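Local coordinates for armadillo repeat protein arm00016 (Synthetic construct, PDB 4D4E), which is a computationally designed armadillo repeat protein, built as a modular scaffold intended to recognise peptides and probably holding them in extended form along its concave surface, at residues G42-I47 / N86-K91; A77-A82 / I120-A125. One frame throughout, in Å; residues are numbered along the deposited sequence.

Contact 1: residues G42-I47 / N86-K91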
loop_
_atom_site.group_PDB
_atom_site.type_symbol
_atom_site.label_atom_id
_atom_site.label_comp_id
_atom_site.label_asym_id
_atom_site.label_seq_id
_atom_site.Cartn_x
_atom_site.Cartn_y
_atom_site.Cartn_z
ATOM N N GLY A 42 0.643 16.934 8.093
ATOM C CA GLY A 42 1.150 17.200 9.447
ATOM C C GLY A 42 1.245 15.858 10.140
ATOM O O GLY A 42 0.981 14.820 9.534
ATOM N N GLY A 43 1.588 15.837 11.408
ATOM C CA GLY A 43 1.625 14.541 12.090
ATOM C C GLY A 43 0.266 13.943 12.447
ATOM O O GLY A 43 -0.769 14.328 11.880
ATOM N N ASN A 44 0.291 12.979 13.372
ATOM C CA ASN A 44 -0.905 12.270 13.872
ATOM C C ASN A 44 -1.858 13.142 14.643
ATOM O O ASN A 44 -3.080 12.900 14.654
ATOM C CB ASN A 44 -0.458 11.105 14.732
ATOM C CG ASN A 44 0.256 10.060 13.911
ATOM O OD1 ASN A 44 0.512 10.281 12.738
ATOM N ND2 ASN A 44 0.531 8.916 14.497
ATOM N N GLU A 45 -1.302 14.168 15.276
ATOM C CA GLU A 45 -2.121 15.159 15.932
ATOM C C GLU A 45 -3.039 15.865 14.949
ATOM O O GLU A 45 -4.258 15.961 15.178
ATOM C CB GLU A 45 -1.252 16.143 16.694
ATOM C CG GLU A 45 -0.776 15.552 18.011
ATOM C CD GLU A 45 0.326 16.367 18.644
ATOM O OE1 GLU A 45 0.163 17.602 18.771
ATOM O OE2 GLU A 45 1.357 15.769 19.019
ATOM N N GLN A 46 -2.446 16.335 13.858
ATOM C CA GLN A 46 -3.168 16.946 12.747
ATOM C C GLN A 46 -4.211 15.981 12.156
ATOM O O GLN A 46 -5.351 16.379 11.886
ATOM C CB GLN A 46 -2.187 17.387 11.649
ATOM C CG GLN A 46 -1.249 18.532 12.038
ATOM C CD GLN A 46 -1.954 19.860 12.183
ATOM O OE1 GLN A 46 -1.995 20.661 11.237
ATOM N NE2 GLN A 46 -2.506 20.118 13.366
ATOM N N ILE A 47 -3.826 14.729 11.956
ATOM C CA ILE A 47 -4.763 13.738 11.464
ATOM C C ILE A 47 -5.929 13.588 12.432
ATOM O O ILE A 47 -7.087 13.400 12.034
ATOM C CB ILE A 47 -4.043 12.389 11.192
ATOM C CG1 ILE A 47 -3.107 12.559 10.007
ATOM C CG2 ILE A 47 -5.043 11.260 10.954
ATOM C CD1 ILE A 47 -1.976 11.534 9.944
ATOM N N ASN A 86 -2.627 3.163 14.521
ATOM C CA ASN A 86 -3.522 2.067 14.200
ATOM C C ASN A 86 -4.976 2.399 14.529
ATOM O O ASN A 86 -5.849 1.886 13.875
ATOM C CB ASN A 86 -3.125 0.750 14.898
ATOM C CG ASN A 86 -1.825 0.146 14.380
ATOM O OD1 ASN A 86 -1.227 0.604 13.426
ATOM N ND2 ASN A 86 -1.395 -0.925 15.024
ATOM N N GLU A 87 -5.216 3.257 15.515
ATOM C CA GLU A 87 -6.544 3.843 15.766
ATOM C C GLU A 87 -7.093 4.659 14.560
ATOM O O GLU A 87 -8.299 4.589 14.214
ATOM C CB GLU A 87 -6.511 4.728 17.009
ATOM C CG GLU A 87 -6.341 3.962 18.304
ATOM C CD GLU A 87 -7.223 4.475 19.440
ATOM O OE1 GLU A 87 -7.829 5.576 19.295
ATOM O OE2 GLU A 87 -7.337 3.759 20.477
ATOM N N GLN A 88 -6.198 5.366 13.888
ATOM C CA GLN A 88 -6.584 6.222 12.768
ATOM C C GLN A 88 -6.733 5.422 11.513
ATOM O O GLN A 88 -7.627 5.724 10.744
ATOM C CB GLN A 88 -5.617 7.375 12.596
ATOM C CG GLN A 88 -5.523 8.124 13.911
ATOM C CD GLN A 88 -4.368 9.087 13.962
ATOM O OE1 GLN A 88 -3.233 8.788 13.522
ATOM N NE2 GLN A 88 -4.637 10.253 14.506
ATOM N N ILE A 89 -5.908 4.387 11.311
ATOM C CA ILE A 89 -6.188 3.485 10.223
ATOM C C ILE A 89 -7.577 2.833 10.458
ATOM O O ILE A 89 -8.374 2.666 9.532
ATOM C CB ILE A 89 -5.125 2.411 10.095
ATOM C CG1 ILE A 89 -3.779 3.038 9.652
ATOM C CG2 ILE A 89 -5.626 1.312 9.165
ATOM C CD1 ILE A 89 -2.603 2.070 9.643
ATOM N N GLN A 90 -7.863 2.465 11.700
ATOM C CA GLN A 90 -9.154 1.915 12.032
ATOM C C GLN A 90 -10.366 2.781 11.627
ATOM O O GLN A 90 -11.384 2.311 11.132
ATOM C CB GLN A 90 -9.189 1.663 13.536
ATOM C CG GLN A 90 -9.050 0.192 13.846
ATOM C CD GLN A 90 -9.970 -0.635 12.982
ATOM O OE1 GLN A 90 -11.177 -0.387 12.953
ATOM N NE2 GLN A 90 -9.407 -1.602 12.262
ATOM N N LYS A 91 -10.274 4.036 11.965
ATOM C CA LYS A 91 -11.235 5.030 11.512
ATOM C C LYS A 91 -11.436 5.077 10.015
ATOM O O LYS A 91 -12.544 5.225 9.608
ATOM C CB LYS A 91 -10.851 6.406 12.033
ATOM C CG LYS A 91 -11.012 6.535 13.566
ATOM C CD LYS A 91 -12.474 6.537 13.963
ATOM C CE LYS A 91 -12.714 5.454 14.992
ATOM N NZ LYS A 91 -12.659 6.015 16.345
#

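Contact 2: residues A77-A82 / I120-A125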
loop_
_atom_site.group_PDB
_atom_site.type_symbol
_atom_site.label_atom_id
_atom_site.label_comp_id
_atom_site.label_asym_id
_atom_site.label_seq_id
_atom_site.Cartn_x
_atom_site.Cartn_y
_atom_site.Cartn_z
ATOM N N ALA A 77 -4.682 12.279 0.132
ATOM C CA ALA A 77 -5.014 12.718 1.496
ATOM C C ALA A 77 -5.264 11.475 2.411
ATOM O O ALA A 77 -4.682 11.400 3.508
ATOM C CB ALA A 77 -6.216 13.648 1.440
ATOM N N ILE A 78 -6.161 10.558 1.971
ATOM C CA ILE A 78 -6.390 9.247 2.600
ATOM C C ILE A 78 -5.043 8.483 2.741
ATOM O O ILE A 78 -4.810 7.863 3.778
ATOM C CB ILE A 78 -7.430 8.389 1.826
ATOM C CG1 ILE A 78 -8.840 9.006 1.834
ATOM C CG2 ILE A 78 -7.409 6.905 2.243
ATOM C CD1 ILE A 78 -9.766 8.295 0.876
ATOM N N ALA A 79 -4.149 8.509 1.733
ATOM C CA ALA A 79 -2.875 7.853 1.976
ATOM C C ALA A 79 -2.145 8.455 3.197
ATOM O O ALA A 79 -1.462 7.733 3.951
ATOM C CB ALA A 79 -1.961 7.865 0.721
ATOM N N ASN A 80 -2.258 9.770 3.359
ATOM C CA ASN A 80 -1.577 10.463 4.431
ATOM C C ASN A 80 -2.224 10.191 5.791
ATOM O O ASN A 80 -1.502 10.012 6.772
ATOM C CB ASN A 80 -1.490 11.953 4.149
ATOM C CG ASN A 80 -0.205 12.363 3.440
ATOM O OD1 ASN A 80 0.824 11.726 3.582
ATOM N ND2 ASN A 80 -0.256 13.492 2.738
ATOM N N ILE A 81 -3.565 10.124 5.839
ATOM C CA ILE A 81 -4.306 9.714 7.073
ATOM C C ILE A 81 -3.891 8.291 7.514
ATOM O O ILE A 81 -3.636 8.047 8.693
ATOM C CB ILE A 81 -5.864 9.880 6.883
ATOM C CG1 ILE A 81 -6.181 11.371 6.736
ATOM C CG2 ILE A 81 -6.685 9.226 7.992
ATOM C CD1 ILE A 81 -7.456 11.636 5.973
ATOM N N ALA A 82 -3.764 7.396 6.540
ATOM C CA ALA A 82 -3.426 6.008 6.769
ATOM C C ALA A 82 -1.984 5.779 7.227
ATOM O O ALA A 82 -1.668 4.666 7.648
ATOM C CB ALA A 82 -3.695 5.201 5.527
ATOM N N ILE A 120 -3.196 1.946 0.290
ATOM C CA ILE A 120 -3.318 0.544 0.697
ATOM C C ILE A 120 -2.047 -0.061 1.331
ATOM O O ILE A 120 -2.109 -0.920 2.255
ATOM C CB ILE A 120 -3.700 -0.214 -0.590
ATOM C CG1 ILE A 120 -5.173 0.094 -0.945
ATOM C CG2 ILE A 120 -3.414 -1.736 -0.435
ATOM C CD1 ILE A 120 -5.574 -0.558 -2.278
ATOM N N ALA A 121 -0.877 0.388 0.837
ATOM C CA ALA A 121 0.411 0.090 1.495
ATOM C C ALA A 121 0.421 0.613 2.923
ATOM O O ALA A 121 0.856 -0.107 3.847
ATOM C CB ALA A 121 1.642 0.583 0.710
ATOM N N ASN A 122 -0.052 1.845 3.111
ATOM C CA ASN A 122 -0.076 2.421 4.447
ATOM C C ASN A 122 -1.004 1.691 5.389
ATOM O O ASN A 122 -0.661 1.423 6.589
ATOM C CB ASN A 122 -0.371 3.906 4.388
ATOM C CG ASN A 122 0.767 4.686 3.760
ATOM O OD1 ASN A 122 1.854 4.147 3.588
ATOM N ND2 ASN A 122 0.542 5.941 3.450
ATOM N N ILE A 123 -2.200 1.414 4.877
ATOM C CA ILE A 123 -3.148 0.636 5.636
ATOM C C ILE A 123 -2.576 -0.737 5.989
ATOM O O ILE A 123 -2.679 -1.152 7.145
ATOM C CB ILE A 123 -4.457 0.438 4.892
ATOM C CG1 ILE A 123 -5.132 1.799 4.688
ATOM C CG2 ILE A 123 -5.353 -0.446 5.770
ATOM C CD1 ILE A 123 -6.173 1.810 3.588
ATOM N N ALA A 124 -1.924 -1.408 5.015
ATOM C CA ALA A 124 -1.313 -2.696 5.307
ATOM C C ALA A 124 -0.188 -2.631 6.316
ATOM O O ALA A 124 0.204 -3.694 6.854
ATOM C CB ALA A 124 -0.864 -3.414 4.052
ATOM N N ALA A 125 0.344 -1.426 6.575
ATOM C CA ALA A 125 1.388 -1.264 7.583
ATOM C C ALA A 125 0.708 -1.211 8.965
ATOM O O ALA A 125 1.378 -1.059 9.998
ATOM C CB ALA A 125 2.263 -0.021 7.330
HETATM O O HOH W 1 0.428 3.291 7.872
#

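Contact 1: residues G42-I47 / N86-K91
Gln88 of helix 86-94 bridges to the first turn of helix 44-52, joining two equivalent helices, 42 residues apart in the sequence, that pack side by side in the armadillo solenoid, by way of Asn44 and Ile47. Its NE2 donates to the backbone oxygen Asn44 O over 3.1 Å, with an N-H...O angle of 157°, and that oxygen lies close to the plane of the Gln88 amide. CG stands anti to the Gln88 carbonyl carbon (chi1 -55°) and the chain runs extended beyond it, which carries the amide across to the facing helix. The same offset of 42 residues relates this bond to the one from Gln130 NE2 to Asn86 O, so the interaction recurs at the next step of the solenoid. Ile47 packs against the glutamine amide through its CG2 methyl, 3.7 Å from Gln88 NE2 and 3.8 Å from Gln88 CD. Beside it, Gln88 OE1 comes within 3.7 Å of Asn44 CG, the two amide planes standing 70° apart. Further bonds grip the buried amide: NE2 also reaches Gln48 OE1, and OE1 accepts from the backbone N of Asn85, so both ends of the group are engaged and its rotation is fixed. With alanine in place of this glutamine, Asn44 O, Gln48 OE1 and the backbone N of Asn85 would probably lose their shared partner, and a gap is likely to open beside Ile47 CG2.

Contact 2: residues A77-A82 / I120-A125
Asn122 and Ala79 connect the C-terminal turns of helices 110-124 and 68-81, two long helices 42 residues apart that lie side by side in the armadillo solenoid. Asn122 ND2 donates to the backbone oxygen Ala79 O across 2.7 Å, at an N-H...O angle of 152°. The acceptor lies near the plane of the asparagine amide, but the donor approaches from above the plane of the Ala79 carbonyl and not along a lone pair. The side chain reaches this oxygen because CG sits anti to the Asn122 carbonyl carbon, beside the backbone N (chi1 -68°), directing the amide at the last turn of helix 68-81. Ala79 contributes a looser contact as well, its CB lying 4.2 Å from Asn122 ND2. An equivalent bond runs from Asn164 ND2 to Ala121 O, 42 residues on, so the bond recurs at the next pair of long helices. In natural armadillo proteins, asparagines of such helices line the peptide groove; the partial exposure of Asn122 would be consistent with such a place, though its ND2 is here bonded to Ala79 O.

Apolar packing lies alongside. Ala82 CB touches Asn122 CB at 3.7 Å and Ile123 CG1 at 3.8 Å. Ile123 offers CG1 here because that branch is anti to its own carbonyl carbon (chi1 -64°), while CG2 is anti to the backbone N. Leu92 of helix 86-94 also packs on Ala82. A water lies 2.5 Å from both Ala82 O and Asn122 O, donating to each, though such short distances leave its exact position doubtful.

In the fold
Contacts 1 and 2 are neighbouring junctions of one solenoid, each joining helices 42 residues apart, with centres 10 Å apart and segments that alternate along the chain. Helix 68-81 leads into helix 86-94, so each contact takes one segment from this consecutive pair. They touch through the isoleucines: Ile89 CG1 lies 3.3 Å from Ala82 O, Ile89 CG2 lies 3.8 Å from Ile123 CG2, and Ile47 CD1 reaches to 3.6 Å from Asn80 O. Each contact uses a side-chain amide to bind a backbone oxygen of the equivalent helix 42 residues earlier. The centre of contact 1 lies about 16 Å from the chain centre, that of contact 2 about 7 Å.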